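PDB 4YYC: putative trimethylamine methyltransferase from Rhizobium meliloti, which belongs to the trimethylamine methyltransferase (MttB) family and probably transfers a methyl group from a methylated amine. Local coordinates for the interface of chains A and B. Numbering follows the deposited sequence. Chains: chain A/B, Putative trimethylamine methyltransferase.

Contact 1: the interface of chains A and B. Residues chain A 73, 249-250, 283, 292; chain B 436, 440, 445.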
# COMPACT_ATOMS: atom_id res chain seq x y z
N ILE A 73 -15.76 -1.37 33.76
CA ILE A 73 -14.44 -0.78 34.03
C ILE A 73 -14.56 0.73 34.08
O ILE A 73 -14.07 1.35 35.02
CB ILE A 73 -13.39 -1.22 32.99
CG1 ILE A 73 -13.26 -2.74 33.03
CG2 ILE A 73 -12.07 -0.53 33.26
CD1 ILE A 73 -12.41 -3.32 31.92
N PRO A 249 -4.44 4.11 28.31
CA PRO A 249 -5.80 3.54 28.29
C PRO A 249 -6.82 4.26 29.18
O PRO A 249 -6.59 4.45 30.37
CB PRO A 249 -5.61 2.10 28.79
CG PRO A 249 -4.36 2.18 29.64
CD PRO A 249 -3.49 3.24 29.03
N MSE A 250 -7.97 4.60 28.57
CA MSE A 250 -9.25 4.84 29.25
C MSE A 250 -9.18 6.01 30.22
O MSE A 250 -9.82 5.99 31.26
CB MSE A 250 -9.72 3.51 29.89
CG MSE A 250 -9.98 2.43 28.81
SE MSE A 250 -10.42 0.71 29.68
CE MSE A 250 -8.59 0.11 30.13
N PRO A 283 -4.23 -3.52 24.61
CA PRO A 283 -3.79 -4.90 24.47
C PRO A 283 -2.98 -5.11 23.20
O PRO A 283 -3.12 -4.35 22.23
CB PRO A 283 -5.09 -5.68 24.40
CG PRO A 283 -6.10 -4.78 25.05
CD PRO A 283 -5.70 -3.40 24.68
N GLN A 292 -10.94 -1.38 23.10
CA GLN A 292 -10.55 -0.23 23.93
C GLN A 292 -10.75 1.10 23.18
O GLN A 292 -11.24 2.08 23.75
CB GLN A 292 -9.12 -0.35 24.39
CG GLN A 292 -8.80 0.57 25.56
CD GLN A 292 -7.31 0.53 25.82
OE1 GLN A 292 -6.81 -0.46 26.30
NE2 GLN A 292 -6.58 1.59 25.47
N ILE B 436 -7.77 -6.13 29.68
CA ILE B 436 -8.36 -4.78 29.83
C ILE B 436 -8.80 -4.54 31.30
O ILE B 436 -8.53 -3.49 31.90
CB ILE B 436 -9.51 -4.52 28.82
CG1 ILE B 436 -8.98 -4.63 27.37
CG2 ILE B 436 -10.13 -3.15 29.06
CD1 ILE B 436 -10.05 -4.53 26.31
N GLY B 440 -6.67 -1.93 33.40
CA GLY B 440 -7.60 -0.85 33.73
C GLY B 440 -7.11 0.54 33.33
O GLY B 440 -6.00 0.72 32.79
N TYR B 445 0.06 -2.05 29.52
CA TYR B 445 -0.04 -3.46 29.22
C TYR B 445 1.31 -4.19 29.03
O TYR B 445 1.30 -5.41 28.77
CB TYR B 445 -0.84 -3.65 27.94
CG TYR B 445 -2.31 -3.28 28.06
CD1 TYR B 445 -2.73 -1.98 27.90
CD2 TYR B 445 -3.27 -4.28 28.25
CE1 TYR B 445 -4.09 -1.64 27.97
CE2 TYR B 445 -4.62 -3.96 28.32
CZ TYR B 445 -5.03 -2.65 28.19
OH TYR B 445 -6.37 -2.35 28.25
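Helix 433-439 of chain B, with the loop after it as far as B:Tyr445, lies against chain A at the last residue of helix 56-73, the second turn of helix 286-307 and two proline-bearing loops, around A:Pro249 and A:Pro283. B:Tyr445 carries the polar part of the contact. Its phenol hydroxyl OH donates a hydrogen bond of 2.7 Å to OE1, the side-chain amide oxygen of A:Gln292. The bond is fairly straight at the oxygen, with a C=O...donor angle of 156° and the donor tilted 22° from the carbonyl plane. Glutamine suits the place because its extended chain, with CG anti to the backbone N (chi1 -163°), carries the amide out from the helix. The two side chains pass in opposite directions, the amide plane nearly parallel to the ring.

A:Pro283 lies over one face of the phenol ring, its N 3.6 Å above the plane over the centre, and its CD lies 3.7 Å from CZ of B:Tyr445. A phenylalanine in place of B:Tyr445 would keep this ring packing but would probably leave the amide oxygen of A:Gln292 without its hydroxyl donor, freeing the amide to turn.

Branched B:Ile436 serves several partners. Its CG1 lies 3.7 Å from CG of A:Pro283, while CG2 meets CD1 of A:Ile73, also at 3.7 Å, the two isoleucines crossing at about a right angle. A:Met250, modelled as selenomethionine, bends at chi3 so that its methyl CE comes 3.6 Å from the carbonyl C of B:Gly440, also touching CG2 of B:Ile436. B:Gly440 has a positive phi, readily adopted by glycine, and the methyl lies against its bare backbone.

The chain A loops here follow strands 240-245 and 275-277. In the barrel expected of this family, the chain B segment would therefore sit near the strand ends where the active site usually lies.

Contact 2: the interface of chains A and B. Residues chain A 51, 341, 383; chain B 51, 341, 383.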
# COMPACT_ATOMS: atom_id res chain seq x y z
N TYR A 51 -12.63 -0.95 2.16
CA TYR A 51 -12.17 -2.30 2.42
C TYR A 51 -12.44 -2.66 3.87
O TYR A 51 -12.07 -1.88 4.79
CB TYR A 51 -10.66 -2.36 2.17
CG TYR A 51 -10.16 -3.78 2.29
CD1 TYR A 51 -10.49 -4.72 1.33
CD2 TYR A 51 -9.32 -4.17 3.32
CE1 TYR A 51 -10.05 -6.01 1.42
CE2 TYR A 51 -8.86 -5.47 3.42
CZ TYR A 51 -9.20 -6.40 2.46
OH TYR A 51 -8.78 -7.69 2.49
N TYR A 341 -8.45 -0.49 9.71
CA TYR A 341 -9.55 -0.89 8.82
C TYR A 341 -10.80 -1.20 9.64
O TYR A 341 -11.90 -0.82 9.28
CB TYR A 341 -9.20 -2.14 8.01
CG TYR A 341 -8.34 -1.96 6.77
CD1 TYR A 341 -8.74 -1.11 5.73
CD2 TYR A 341 -7.14 -2.65 6.61
CE1 TYR A 341 -8.00 -1.00 4.57
CE2 TYR A 341 -6.38 -2.50 5.46
CZ TYR A 341 -6.82 -1.69 4.45
OH TYR A 341 -6.08 -1.51 3.31
N LEU A 383 -8.08 3.18 1.53
CA LEU A 383 -8.99 2.06 1.28
C LEU A 383 -9.97 1.84 2.42
O LEU A 383 -11.09 1.36 2.19
CB LEU A 383 -8.19 0.78 1.00
CG LEU A 383 -7.34 0.84 -0.26
CD1 LEU A 383 -6.66 -0.49 -0.43
CD2 LEU A 383 -8.15 1.15 -1.48
N TYR B 51 -10.40 -7.05 -2.67
CA TYR B 51 -10.86 -5.71 -2.93
C TYR B 51 -11.25 -5.57 -4.39
O TYR B 51 -10.44 -5.94 -5.28
CB TYR B 51 -9.73 -4.72 -2.62
CG TYR B 51 -10.21 -3.31 -2.74
CD1 TYR B 51 -11.09 -2.78 -1.80
CD2 TYR B 51 -9.76 -2.46 -3.74
CE1 TYR B 51 -11.55 -1.50 -1.90
CE2 TYR B 51 -10.21 -1.15 -3.84
CZ TYR B 51 -11.08 -0.65 -2.90
OH TYR B 51 -11.55 0.62 -2.94
N TYR B 341 -6.54 -4.73 -10.04
CA TYR B 341 -7.69 -5.10 -9.20
C TYR B 341 -8.83 -5.62 -10.07
O TYR B 341 -9.47 -6.61 -9.74
CB TYR B 341 -8.22 -3.91 -8.39
CG TYR B 341 -7.49 -3.54 -7.12
CD1 TYR B 341 -7.31 -4.47 -6.08
CD2 TYR B 341 -6.98 -2.26 -6.92
CE1 TYR B 341 -6.71 -4.11 -4.89
CE2 TYR B 341 -6.33 -1.92 -5.74
CZ TYR B 341 -6.22 -2.84 -4.74
OH TYR B 341 -5.57 -2.54 -3.57
N LEU B 383 -4.30 -7.48 -1.80
CA LEU B 383 -5.72 -7.17 -1.60
C LEU B 383 -6.58 -7.59 -2.78
O LEU B 383 -7.76 -7.91 -2.60
CB LEU B 383 -5.90 -5.68 -1.31
CG LEU B 383 -5.24 -5.21 -0.01
CD1 LEU B 383 -5.54 -3.75 0.17
CD2 LEU B 383 -5.73 -5.97 1.18
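Aliphatic contact dominates the centre, where A:Leu383 and B:Leu383, each the last residue of a helix 368-383, reach toward each other tip to tip across the two-fold axis. Their CD1 methyls lie 3.5 Å apart. In each leucine CD1 is anti to CA (chi2 -178°), which extends that branch toward the partner and turns CD2 to a different neighbour. Leucine suits the place because its fork lets one residue fill two contacts, and the pair hides more surface than the other side chains of the patch.

Methyl-to-ring packing uses the second branch. CD2 of B:Leu383 lies above the CZ-OH end of the A:Tyr51 ring, 3.7 Å from CZ, and A:Leu383 does the same to B:Tyr51. A flat ring offers a broad, weakly polar surface to such a methyl, which touches the hydroxyl oxygen as closely as CZ.

Aromatic contact across the axis joins A:Tyr51 and B:Tyr51, which come from the loops ahead of helix 56-73. Here the ring atoms CD1 of A:Tyr51 and B:Tyr51 meet at 3.7 Å, and each CD1 also faces the other residue's CB. With CG anti to the backbone N (chi1 -174°), each ring swings over to meet both the opposite tyrosine and the opposite leucine.

Packing within each chain supports these first-shell groups. CD2 of A:Tyr51 stands 3.6 Å above the centre of the ring of A:Tyr341, an edge-on-face arrangement that would help fix the rotation of A:Tyr51. CB of A:Leu383 lies at the edge of that same A:Tyr341 ring, in its plane, so the tyrosine of helix 334-350 braces both interface residues; chain B repeats this.

A:Tyr341 also touches the partner directly: the hydroxyl oxygen OH of A:Tyr341 lies 3.9 Å from the methyl CD1 of B:Leu383.

The centres of contact 1 and contact 2 are about 29 Å apart, and they have no residue in common. Helix 56-73 connects them in sequence: its last residue takes part in contact 1, while the loop ahead of it supplies a tyrosine to contact 2. Contact 2 straddles the two-fold axis and brings identical residues together, whereas contact 1 is off-axis and recurs with the chains exchanged. A central, largely aliphatic and aromatic patch is thus flanked by two copies of a helix-and-loop clasp. Such spread anchoring would be consistent with a stable dimer, although the structure alone does not show that the pair persists in solution.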